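Local coordinates for protein endo-beta-1,2-glucanase (Talaromyces funiculosus, PDB 6IMV) that hydrolyses the beta-1,2-glucosidic linkages of beta-1,2-glucans from within the chain, as a fungal endo-acting glycoside hydrolase, at residues T133-F137 and I223-P229; P76-K82 and L141-S147; P292-Q296 and F324-A330; V283-I287 and I367-A371. All coordinates share one frame. Residue numbers count along the deposited sequence, not the author numbering.

In the fold
Of the four contacts, contact 2 (76-82 with 141-147) lies at the sugar site: Phe77, Lys82 and Trp143 belong to the glucose-binding pocket, and its centre is about 14 Å from the centre of the chain. Contact 1 (133-137 with 223-229), a glycosylated loop pair, has its centre about 17 Å from the centre of contact 2 and touches contact 2 where Phe137 CE1 meets Pro142 CB at 3.6 Å. Contacts 3 and 4 lie across the chain's centre from contact 2, with centres about 33 and 34 Å from it. These two share the hairpin of strands 282-287 and 290-296; their centres are about 9 Å apart, and Val295 CG2 lies 4.0 Å from Ile370 CG2.

Contact 1. Residues T133-F137 and I223-P229; sequences TYPGF and IKNQSLP. With NAG (2-acetamido-2-deoxy-beta-D-glucopyranose), chain G.
An N-linked glycan grows from the turn that makes this contact: Asn225 ND2 is bonded to C1 of an N-acetylglucosamine at 1.4 Å, in an Asn-Gln-Ser sequon. Asn225 to Leu228 form a type I beta turn, closed by Leu228 N to Asn225 O at 2.9 Å. Asn225 (chi1 t) also accepts from Ser227 N at its OD1, 2.9 Å, which makes an Asx turn, so the glycosylated side chain is held by its own backbone. On the other segment, Tyr134 (phi/psi -126/65) leaves helical geometry and 135-137 form a 3-10 segment. The one direct hydrogen bond across runs from Gly136 N to Gln226 O at 2.9 Å. CA of Gly136 lies 4.0 Å from Gln226 CA and 3.1 Å from Leu228 O, and an ideal CB there would clash with Gln226 CA, so glycine permits this close approach. A water 2.7 Å from Thr133 O and 2.5 Å from Ser227 OG bridges the two segments. Pro135 CG packs 4.2 Å from Pro229 CD. Phe137 (chi1 m) brings CD1 to 3.5 Å from Ile223 CD1 and CZ to 3.3 Å from Gln226 OE1; Gln226 NE2 donates to Asn158 OD1, outside the two segments. Thus the exit of helix 112-133 is fastened to the loop between strands 220-223 and 237-239, while Tyr134, Phe137 and Gln226 all rest on Pro153 of strand 152-153.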
# COMPACT_ATOMS: atom_id res chain seq x y z
N THR A 133 3.25 1.00 -27.31
CA THR A 133 2.01 0.47 -27.87
C THR A 133 0.81 1.34 -27.47
O THR A 133 -0.12 1.51 -28.26
CB THR A 133 1.78 -0.99 -27.44
OG1 THR A 133 2.93 -1.73 -27.83
CG2 THR A 133 0.54 -1.60 -28.03
N TYR A 134 0.84 1.89 -26.25
CA TYR A 134 -0.29 2.69 -25.70
C TYR A 134 0.22 4.06 -25.24
O TYR A 134 0.18 4.39 -24.05
CB TYR A 134 -1.00 1.93 -24.57
CG TYR A 134 -1.43 0.53 -24.91
CD1 TYR A 134 -2.65 0.27 -25.51
CD2 TYR A 134 -0.59 -0.55 -24.65
CE1 TYR A 134 -3.04 -1.02 -25.82
CE2 TYR A 134 -0.98 -1.85 -24.93
CZ TYR A 134 -2.21 -2.09 -25.53
OH TYR A 134 -2.58 -3.37 -25.83
N PRO A 135 0.70 4.91 -26.18
CA PRO A 135 1.28 6.20 -25.81
C PRO A 135 0.28 7.18 -25.18
O PRO A 135 0.69 8.11 -24.49
CB PRO A 135 1.84 6.72 -27.15
CG PRO A 135 0.95 6.07 -28.19
CD PRO A 135 0.71 4.68 -27.63
N GLY A 136 -1.02 6.95 -25.39
CA GLY A 136 -2.09 7.80 -24.86
C GLY A 136 -2.12 7.86 -23.33
O GLY A 136 -2.69 8.81 -22.76
N PHE A 137 -1.53 6.87 -22.66
CA PHE A 137 -1.47 6.83 -21.19
C PHE A 137 -0.42 7.81 -20.66
O PHE A 137 -0.35 8.02 -19.45
CB PHE A 137 -1.21 5.40 -20.69
CG PHE A 137 -2.43 4.53 -20.76
CD1 PHE A 137 -3.49 4.73 -19.89
CD2 PHE A 137 -2.56 3.57 -21.75
CE1 PHE A 137 -4.63 3.95 -19.96
CE2 PHE A 137 -3.71 2.80 -21.83
CZ PHE A 137 -4.74 2.98 -20.94
N ILE A 223 -9.50 8.77 -21.65
CA ILE A 223 -8.63 9.05 -22.78
C ILE A 223 -9.45 8.78 -24.06
O ILE A 223 -10.08 7.76 -24.16
CB ILE A 223 -7.38 8.15 -22.72
CG1 ILE A 223 -6.70 8.19 -21.35
CG2 ILE A 223 -6.42 8.49 -23.85
CD1 ILE A 223 -5.60 7.18 -21.19
N LYS A 224 -9.43 9.71 -25.02
CA LYS A 224 -10.16 9.49 -26.26
C LYS A 224 -9.71 8.18 -26.90
O LYS A 224 -10.52 7.34 -27.21
CB LYS A 224 -9.97 10.63 -27.26
CG LYS A 224 -10.74 10.46 -28.56
CD LYS A 224 -12.23 10.32 -28.33
CE LYS A 224 -13.05 10.44 -29.60
NZ LYS A 224 -13.30 11.86 -29.93
N ASN A 225 -8.39 8.01 -27.07
CA ASN A 225 -7.86 6.82 -27.70
C ASN A 225 -6.41 6.60 -27.25
O ASN A 225 -5.50 7.32 -27.64
CB ASN A 225 -8.04 6.91 -29.22
CG ASN A 225 -7.65 5.65 -29.95
OD1 ASN A 225 -6.90 4.83 -29.41
ND2 ASN A 225 -8.14 5.48 -31.17
N GLN A 226 -6.22 5.56 -26.44
CA GLN A 226 -4.93 5.15 -25.85
C GLN A 226 -3.86 4.87 -26.93
O GLN A 226 -2.66 4.92 -26.64
CB GLN A 226 -5.14 3.91 -24.97
CG GLN A 226 -5.66 2.69 -25.71
CD GLN A 226 -6.22 1.63 -24.79
OE1 GLN A 226 -6.40 1.82 -23.58
NE2 GLN A 226 -6.54 0.48 -25.36
N SER A 227 -4.29 4.58 -28.16
CA SER A 227 -3.36 4.32 -29.26
C SER A 227 -2.75 5.62 -29.79
O SER A 227 -1.70 5.56 -30.43
CB SER A 227 -4.01 3.53 -30.36
OG SER A 227 -4.40 2.25 -29.88
N LEU A 228 -3.39 6.76 -29.54
CA LEU A 228 -2.90 8.06 -30.03
C LEU A 228 -1.90 8.65 -29.04
O LEU A 228 -2.16 8.63 -27.84
CB LEU A 228 -4.07 9.03 -30.22
CG LEU A 228 -5.16 8.60 -31.20
CD1 LEU A 228 -6.25 9.66 -31.28
CD2 LEU A 228 -4.59 8.33 -32.58
N PRO A 229 -0.76 9.20 -29.51
CA PRO A 229 0.14 9.99 -28.67
C PRO A 229 -0.60 11.05 -27.84
O PRO A 229 -1.72 11.47 -28.22
CB PRO A 229 1.09 10.66 -29.68
CG PRO A 229 1.16 9.68 -30.83
CD PRO A 229 -0.22 9.04 -30.88
C1 NAG G . -7.81 4.33 -31.98
C2 NAG G . -8.91 3.88 -32.95
C3 NAG G . -8.42 2.76 -33.86
C4 NAG G . -7.10 3.12 -34.54
C5 NAG G . -6.08 3.57 -33.49
C6 NAG G . -4.80 4.05 -34.15
C7 NAG G . -11.21 3.97 -32.10
C8 NAG G . -12.23 3.27 -31.25
N2 NAG G . -10.03 3.35 -32.18
O3 NAG G . -9.39 2.52 -34.87
O4 NAG G . -6.55 1.99 -35.21
O5 NAG G . -6.63 4.65 -32.73
O6 NAG G . -5.13 5.08 -35.09
O7 NAG G . -11.42 5.02 -32.68
O HOH W 1 -2.58 0.72 -29.04

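Contact 2. Residues P76-K82 and L141-S147; sequences PFSAASK and LPWFTSS. With BGC (beta-D-glucopyranose), chain D; BGC (beta-D-glucopyranose), chain I.
At the apolar centre, Ala79 CB sits over the face of the Trp143 five-membered ring, 3.7 Å from its centroid and 16° off the normal, a CH-pi contact. The indole (chi1 m, chi2 72°) also meets Phe77, CZ3 to CD1 at 4.0 Å, and Lys82, CH2 to CE at 3.7 Å. Phe144 (chi1 p) spreads its ring face over Ser78 C and Ala79 N, and Ala80 CB lies 4.3 Å from Leu141 CB. Strands 71-78 and 144-145 pair antiparallel. Phe77 and Thr145 are a non-hydrogen-bonded pair, CA-CA 4.2 Å; Ser78 and Phe144 are a hydrogen-bonded pair, with Ser78 N to Phe144 O 2.9 Å and Phe144 N to Ser78 O 3.0 Å. Ser146 N to Pro76 O, 2.8 Å, extends the ladder. Ala79 stands at the N-cap position of helix 80-94, where a water joins Ala80 N (3.0 Å) to Leu141 O (2.9 Å). At the polar edge, Trp143 NE1 donates to O4 of the chain D glucose at 2.9 Å, and Phe77 CZ lies 3.4 Å from O3 of the chain I glucose. Lys82 NZ bonds Ser81 OG at 3.0 Å and salt-bridges Asp434. The contact thus brings Phe77, Trp143 and Lys82 together at the glucose pocket, consistent with carbohydrate recognition.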
# COMPACT_ATOMS: atom_id res chain seq x y z
N PRO A 76 -4.48 -12.56 -13.05
CA PRO A 76 -3.59 -12.19 -14.15
C PRO A 76 -3.49 -10.67 -14.40
O PRO A 76 -2.91 -10.23 -15.37
CB PRO A 76 -4.27 -12.86 -15.36
CG PRO A 76 -5.76 -12.72 -15.04
CD PRO A 76 -5.84 -12.90 -13.53
N PHE A 77 -4.11 -9.89 -13.51
CA PHE A 77 -4.17 -8.43 -13.62
C PHE A 77 -3.45 -7.82 -12.42
O PHE A 77 -3.22 -8.49 -11.41
CB PHE A 77 -5.62 -7.96 -13.68
CG PHE A 77 -6.44 -8.40 -12.50
CD1 PHE A 77 -6.43 -7.68 -11.31
CD2 PHE A 77 -7.18 -9.57 -12.55
CE1 PHE A 77 -7.16 -8.10 -10.22
CE2 PHE A 77 -7.93 -9.98 -11.45
CZ PHE A 77 -7.91 -9.25 -10.29
N SER A 78 -3.08 -6.54 -12.55
CA SER A 78 -2.49 -5.77 -11.46
C SER A 78 -2.66 -4.28 -11.79
O SER A 78 -3.44 -3.92 -12.67
CB SER A 78 -1.04 -6.17 -11.21
OG SER A 78 -0.56 -5.66 -9.96
N ALA A 79 -1.97 -3.43 -11.03
CA ALA A 79 -2.09 -1.99 -11.16
C ALA A 79 -0.86 -1.33 -10.54
O ALA A 79 -0.08 -2.01 -9.86
CB ALA A 79 -3.37 -1.53 -10.50
N ALA A 80 -0.72 -0.02 -10.76
CA ALA A 80 0.44 0.75 -10.32
C ALA A 80 0.56 0.76 -8.79
O ALA A 80 1.65 0.92 -8.25
CB ALA A 80 0.38 2.14 -10.90
N SER A 81 -0.57 0.54 -8.10
CA SER A 81 -0.64 0.45 -6.65
C SER A 81 0.13 -0.78 -6.13
O SER A 81 0.88 -0.68 -5.14
CB SER A 81 -2.08 0.43 -6.20
OG SER A 81 -2.85 -0.41 -7.06
N LYS A 82 -0.01 -1.93 -6.79
CA LYS A 82 0.73 -3.15 -6.40
C LYS A 82 2.20 -3.01 -6.84
O LYS A 82 3.11 -3.41 -6.13
CB LYS A 82 0.10 -4.41 -6.99
CG LYS A 82 -1.36 -4.63 -6.60
CD LYS A 82 -2.36 -4.04 -7.58
CE LYS A 82 -3.75 -3.90 -6.99
NZ LYS A 82 -3.75 -3.00 -5.81
N LEU A 141 0.19 4.02 -15.89
CA LEU A 141 -0.33 2.67 -16.06
C LEU A 141 -1.80 2.63 -15.64
O LEU A 141 -2.16 3.07 -14.55
CB LEU A 141 0.47 1.69 -15.21
CG LEU A 141 1.96 1.57 -15.52
CD1 LEU A 141 2.62 0.60 -14.56
CD2 LEU A 141 2.19 1.14 -16.97
N PRO A 142 -2.67 2.01 -16.46
CA PRO A 142 -4.03 1.66 -16.05
C PRO A 142 -3.94 0.37 -15.22
O PRO A 142 -2.86 -0.12 -14.99
CB PRO A 142 -4.71 1.41 -17.39
CG PRO A 142 -3.63 0.75 -18.20
CD PRO A 142 -2.36 1.48 -17.80
N TRP A 143 -5.08 -0.18 -14.81
CA TRP A 143 -5.13 -1.61 -14.45
C TRP A 143 -4.80 -2.41 -15.71
O TRP A 143 -5.30 -2.10 -16.79
CB TRP A 143 -6.49 -1.99 -13.88
CG TRP A 143 -6.72 -1.50 -12.49
CD1 TRP A 143 -6.95 -0.21 -12.10
CD2 TRP A 143 -6.76 -2.29 -11.28
NE1 TRP A 143 -7.13 -0.14 -10.75
CE2 TRP A 143 -7.01 -1.40 -10.22
CE3 TRP A 143 -6.61 -3.65 -11.01
CZ2 TRP A 143 -7.10 -1.83 -8.90
CZ3 TRP A 143 -6.70 -4.08 -9.70
CH2 TRP A 143 -6.94 -3.18 -8.66
N PHE A 144 -3.92 -3.41 -15.57
CA PHE A 144 -3.32 -4.10 -16.71
C PHE A 144 -3.34 -5.61 -16.48
O PHE A 144 -3.38 -6.09 -15.35
CB PHE A 144 -1.89 -3.62 -16.95
CG PHE A 144 -0.99 -3.67 -15.74
CD1 PHE A 144 -0.40 -4.86 -15.32
CD2 PHE A 144 -0.71 -2.51 -15.03
CE1 PHE A 144 0.42 -4.89 -14.20
CE2 PHE A 144 0.13 -2.54 -13.92
CZ PHE A 144 0.69 -3.73 -13.51
N THR A 145 -3.27 -6.34 -17.60
CA THR A 145 -3.10 -7.78 -17.65
C THR A 145 -1.60 -8.05 -17.83
O THR A 145 -1.01 -7.55 -18.77
CB THR A 145 -3.93 -8.38 -18.78
OG1 THR A 145 -5.30 -8.07 -18.55
CG2 THR A 145 -3.75 -9.88 -18.91
N SER A 146 -1.01 -8.81 -16.91
CA SER A 146 0.44 -9.02 -16.87
C SER A 146 0.83 -10.49 -17.16
O SER A 146 2.01 -10.84 -17.07
CB SER A 146 1.00 -8.54 -15.55
OG SER A 146 0.19 -8.98 -14.47
N SER A 147 -0.15 -11.32 -17.54
CA SER A 147 0.05 -12.77 -17.72
C SER A 147 0.76 -13.09 -19.05
O SER A 147 1.31 -14.16 -19.18
CB SER A 147 -1.25 -13.53 -17.60
OG SER A 147 -2.31 -12.84 -18.25
C2 BGC D . -8.48 2.31 -5.68
C3 BGC D . -7.61 2.20 -6.93
C4 BGC D . -8.46 2.40 -8.18
C5 BGC D . -9.19 3.74 -8.06
C6 BGC D . -10.11 4.07 -9.22
C1 BGC D . -9.25 3.62 -5.70
O2 BGC D . -7.67 2.32 -4.51
O3 BGC D . -6.96 0.94 -7.00
O4 BGC D . -7.62 2.39 -9.32
O5 BGC D . -9.99 3.75 -6.89
O6 BGC D . -11.09 3.07 -9.33
C2 BGC I . -9.93 -5.65 -6.83
C3 BGC I . -9.43 -7.04 -6.38
C4 BGC I . -8.02 -6.98 -5.75
C5 BGC I . -7.97 -5.85 -4.71
C6 BGC I . -6.58 -5.67 -4.09
C1 BGC I . -9.76 -4.64 -5.70
O1 BGC I . -10.17 -3.32 -6.06
O2 BGC I . -11.31 -5.74 -7.13
O3 BGC I . -9.41 -7.95 -7.49
O4 BGC I . -7.65 -8.23 -5.15
O5 BGC I . -8.38 -4.61 -5.31
O6 BGC I . -5.67 -5.25 -5.10
O HOH W 2 -2.81 1.40 -12.33

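Contact 3. Residues P292-Q296 and F324-A330; sequences PITVQ and FQNAERA
A beta hairpin strand packs on a helix here: 292-296, in strand 290-296, crosses 324-330 of helix 318-337. The segment axes approach to 7.0 Å at a signed angle of -122°, and the nearest CA atoms, of Val295 and Ala327, are 5.5 Å apart. Two branched side chains make the apolar interface. Ile293 (chi1 m, chi2 t) places CD1 3.9 Å from Arg329 CB and 4.4 Å from Ala330 CB, with its CG2 3.7 Å from Asn326 CB. Val295 (chi1 m) directs CG1 to 3.9 Å from Ala327 CA and 4.0 Å from Ala330 CB; the small Ala330, and Ala327 met at its CA, are consistent with the close axes. Gln296 is extended (chi1 and chi2 t), bringing NE2 3.7 Å from Phe324 CZ, while its OE1 is hydrogen-bonded to Tyr472. Phe324 (chi1 m) has its CA-to-CB bond directed away from the strand, yet its ring end returns to it. Arg329 (chi1 m, chi2 t) reaches back along the helix; its NH1 bonds Val484 O. Asn326, with chi1 -89° and chi2 14°, uses both ends of its amide: OD1 accepts from Arg329 NE at 2.8 Å, and ND2 donates to Thr294 O at 2.8 Å, N-H...O angle 159°.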
# COMPACT_ATOMS: atom_id res chain seq x y z
N PRO A 292 -12.19 10.65 24.68
CA PRO A 292 -12.05 10.97 23.26
C PRO A 292 -10.61 10.93 22.74
O PRO A 292 -9.69 11.26 23.47
CB PRO A 292 -12.62 12.40 23.18
CG PRO A 292 -12.35 12.98 24.55
CD PRO A 292 -12.54 11.82 25.50
N ILE A 293 -10.45 10.50 21.49
CA ILE A 293 -9.19 10.55 20.76
C ILE A 293 -9.41 11.33 19.46
O ILE A 293 -10.18 10.89 18.60
CB ILE A 293 -8.62 9.15 20.47
CG1 ILE A 293 -8.46 8.29 21.73
CG2 ILE A 293 -7.29 9.27 19.73
CD1 ILE A 293 -8.40 6.81 21.46
N THR A 294 -8.71 12.45 19.30
CA THR A 294 -8.79 13.27 18.10
C THR A 294 -8.01 12.59 16.97
O THR A 294 -6.81 12.28 17.13
CB THR A 294 -8.26 14.69 18.32
OG1 THR A 294 -8.97 15.26 19.42
CG2 THR A 294 -8.41 15.56 17.09
N VAL A 295 -8.69 12.40 15.84
CA VAL A 295 -8.09 11.79 14.67
C VAL A 295 -8.45 12.61 13.43
O VAL A 295 -9.41 13.40 13.43
CB VAL A 295 -8.55 10.33 14.50
CG1 VAL A 295 -8.14 9.48 15.68
CG2 VAL A 295 -10.06 10.23 14.25
N GLN A 296 -7.69 12.37 12.36
CA GLN A 296 -8.09 12.73 11.01
C GLN A 296 -9.26 11.84 10.59
O GLN A 296 -9.15 10.61 10.58
CB GLN A 296 -6.92 12.51 10.05
CG GLN A 296 -7.29 12.81 8.60
CD GLN A 296 -6.12 12.55 7.70
OE1 GLN A 296 -5.34 13.45 7.40
NE2 GLN A 296 -5.98 11.30 7.28
N PHE A 324 -1.50 11.05 13.54
CA PHE A 324 -1.48 9.69 13.00
C PHE A 324 -1.17 8.67 14.10
O PHE A 324 -1.62 7.52 14.01
CB PHE A 324 -0.53 9.60 11.80
CG PHE A 324 -1.17 10.08 10.52
CD1 PHE A 324 -1.40 11.43 10.30
CD2 PHE A 324 -1.60 9.18 9.56
CE1 PHE A 324 -1.99 11.86 9.12
CE2 PHE A 324 -2.21 9.61 8.39
CZ PHE A 324 -2.39 10.96 8.17
N GLN A 325 -0.44 9.07 15.15
CA GLN A 325 -0.26 8.21 16.31
C GLN A 325 -1.63 8.01 16.98
O GLN A 325 -1.99 6.90 17.35
CB GLN A 325 0.77 8.78 17.29
CG GLN A 325 1.18 7.78 18.37
CD GLN A 325 2.40 8.16 19.17
OE1 GLN A 325 2.90 9.28 19.11
NE2 GLN A 325 2.89 7.24 19.97
N ASN A 326 -2.40 9.09 17.14
CA ASN A 326 -3.75 9.02 17.69
C ASN A 326 -4.60 8.02 16.89
O ASN A 326 -5.38 7.28 17.48
CB ASN A 326 -4.41 10.40 17.72
CG ASN A 326 -4.16 11.18 19.00
OD1 ASN A 326 -3.27 10.83 19.79
ND2 ASN A 326 -4.94 12.22 19.21
N ALA A 327 -4.44 7.99 15.56
CA ALA A 327 -5.21 7.08 14.71
C ALA A 327 -5.05 5.64 15.21
O ALA A 327 -6.01 4.86 15.15
CB ALA A 327 -4.78 7.20 13.26
N GLU A 328 -3.85 5.29 15.67
CA GLU A 328 -3.52 3.92 16.06
C GLU A 328 -4.00 3.64 17.49
O GLU A 328 -4.27 2.50 17.82
CB GLU A 328 -2.03 3.64 15.88
CG GLU A 328 -1.59 3.85 14.44
CD GLU A 328 -2.53 3.25 13.40
OE1 GLU A 328 -2.89 2.06 13.55
OE2 GLU A 328 -2.91 3.99 12.46
N ARG A 329 -4.10 4.69 18.32
CA ARG A 329 -4.77 4.58 19.61
C ARG A 329 -6.23 4.19 19.37
O ARG A 329 -6.75 3.28 20.00
CB ARG A 329 -4.73 5.91 20.38
CG ARG A 329 -3.33 6.42 20.69
CD ARG A 329 -3.40 7.78 21.36
NE ARG A 329 -2.21 8.57 21.11
CZ ARG A 329 -1.06 8.40 21.74
NH1 ARG A 329 -0.94 7.45 22.65
NH2 ARG A 329 -0.04 9.20 21.46
N ALA A 330 -6.87 4.90 18.43
CA ALA A 330 -8.26 4.67 18.09
C ALA A 330 -8.43 3.30 17.43
O ALA A 330 -9.37 2.56 17.76
CB ALA A 330 -8.74 5.79 17.19

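Contact 4. Residues V283-I287 and I367-A371; sequences VDYHI and IPSIA
This is a strand-to-loop packing contact with water bridges and no direct hydrogen bond, across the chain's centre from contact 2. Residues 283-287 of strand 282-287, extended throughout, face 367-371, where Pro368 and Ser369 form a short 3-10 segment in the loop between strands 357-362 and 380-381. The closest CA pair is Tyr285 with Ile370, 6.1 Å. Ile370 (chi1 p, chi2 t) fills the gap: its CG2 lies 3.6 Å from Tyr285 CA, 3.7 Å from Tyr285 CB and 4.0 Å from Val283 CG2. Tyr285 (chi1 t, chi2 90°) turns its ring edge to Ile367, CE1 to CG2 at 3.8 Å, and its OH is hydrogen-bonded to Asn334 of helix 318-337. Ser369 OG stands 3.8 Å from both Tyr285 CD1 and Ile287 CD1. Two waters bridge the segments: one donates to Asp284 O (2.7 Å) and Ser369 O (2.9 Å), and the other accepts from His286 N (2.8 Å) and lies 2.9 Å from Ser369 OG. They take up Asp284 O and His286 N, on the edge that does not pair with strand 290-296. The pattern is that of a two-stranded antiparallel hairpin, one edge of which is covered by a loop through direct apolar packing and bridging water.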
# COMPACT_ATOMS: atom_id res chain seq x y z
N VAL A 283 -12.01 14.91 13.94
CA VAL A 283 -13.12 14.32 14.67
C VAL A 283 -12.54 13.55 15.86
O VAL A 283 -11.38 13.14 15.85
CB VAL A 283 -14.00 13.40 13.80
CG1 VAL A 283 -14.74 14.18 12.74
CG2 VAL A 283 -13.21 12.26 13.18
N ASP A 284 -13.40 13.35 16.87
CA ASP A 284 -13.01 12.64 18.06
C ASP A 284 -13.65 11.24 18.04
O ASP A 284 -14.88 11.11 17.93
CB ASP A 284 -13.39 13.43 19.31
CG ASP A 284 -12.53 14.64 19.59
OD1 ASP A 284 -11.48 14.84 18.91
OD2 ASP A 284 -12.91 15.39 20.51
N TYR A 285 -12.80 10.22 18.13
CA TYR A 285 -13.26 8.86 18.41
C TYR A 285 -13.62 8.76 19.90
O TYR A 285 -12.83 9.12 20.76
CB TYR A 285 -12.18 7.82 18.12
CG TYR A 285 -12.62 6.42 18.45
CD1 TYR A 285 -13.25 5.62 17.50
CD2 TYR A 285 -12.48 5.90 19.72
CE1 TYR A 285 -13.68 4.34 17.81
CE2 TYR A 285 -12.93 4.63 20.05
CZ TYR A 285 -13.53 3.85 19.09
OH TYR A 285 -13.94 2.59 19.43
N HIS A 286 -14.82 8.26 20.19
CA HIS A 286 -15.25 8.09 21.57
C HIS A 286 -16.37 7.05 21.62
O HIS A 286 -17.48 7.33 21.20
CB HIS A 286 -15.68 9.44 22.19
CG HIS A 286 -15.75 9.43 23.68
ND1 HIS A 286 -16.37 10.44 24.40
CD2 HIS A 286 -15.27 8.55 24.60
CE1 HIS A 286 -16.28 10.18 25.69
NE2 HIS A 286 -15.62 9.03 25.84
N ILE A 287 -16.01 5.85 22.07
CA ILE A 287 -16.95 4.74 22.27
C ILE A 287 -16.62 4.08 23.61
O ILE A 287 -15.46 3.79 23.90
CB ILE A 287 -16.91 3.75 21.09
CG1 ILE A 287 -17.43 4.40 19.80
CG2 ILE A 287 -17.70 2.49 21.42
CD1 ILE A 287 -17.38 3.50 18.60
N ILE A 367 -13.78 2.06 10.54
CA ILE A 367 -14.30 2.53 11.83
C ILE A 367 -15.32 3.62 11.54
O ILE A 367 -14.95 4.78 11.33
CB ILE A 367 -13.16 3.01 12.75
CG1 ILE A 367 -12.07 1.94 12.88
CG2 ILE A 367 -13.72 3.44 14.11
CD1 ILE A 367 -11.03 2.25 13.93
N PRO A 368 -16.61 3.26 11.47
CA PRO A 368 -17.64 4.16 10.95
C PRO A 368 -17.80 5.50 11.69
O PRO A 368 -18.10 6.49 11.05
CB PRO A 368 -18.97 3.39 11.06
CG PRO A 368 -18.63 2.00 11.57
CD PRO A 368 -17.14 1.94 11.80
N SER A 369 -17.60 5.52 13.01
CA SER A 369 -17.86 6.73 13.82
C SER A 369 -16.85 7.85 13.54
O SER A 369 -17.06 8.98 13.97
CB SER A 369 -17.90 6.39 15.30
OG SER A 369 -16.65 5.87 15.73
N ILE A 370 -15.75 7.54 12.85
CA ILE A 370 -14.72 8.52 12.53
C ILE A 370 -14.45 8.50 11.02
O ILE A 370 -13.32 8.73 10.58
CB ILE A 370 -13.44 8.25 13.35
CG1 ILE A 370 -13.00 6.79 13.26
CG2 ILE A 370 -13.65 8.68 14.80
CD1 ILE A 370 -11.69 6.48 13.94
N ALA A 371 -15.50 8.21 10.24
CA ALA A 371 -15.43 7.98 8.79
C ALA A 371 -16.49 8.83 8.08
O ALA A 371 -17.58 9.03 8.60
CB ALA A 371 -15.63 6.51 8.49
O HOH W 3 -16.98 10.03 16.62
O HOH W 4 -16.56 7.54 18.06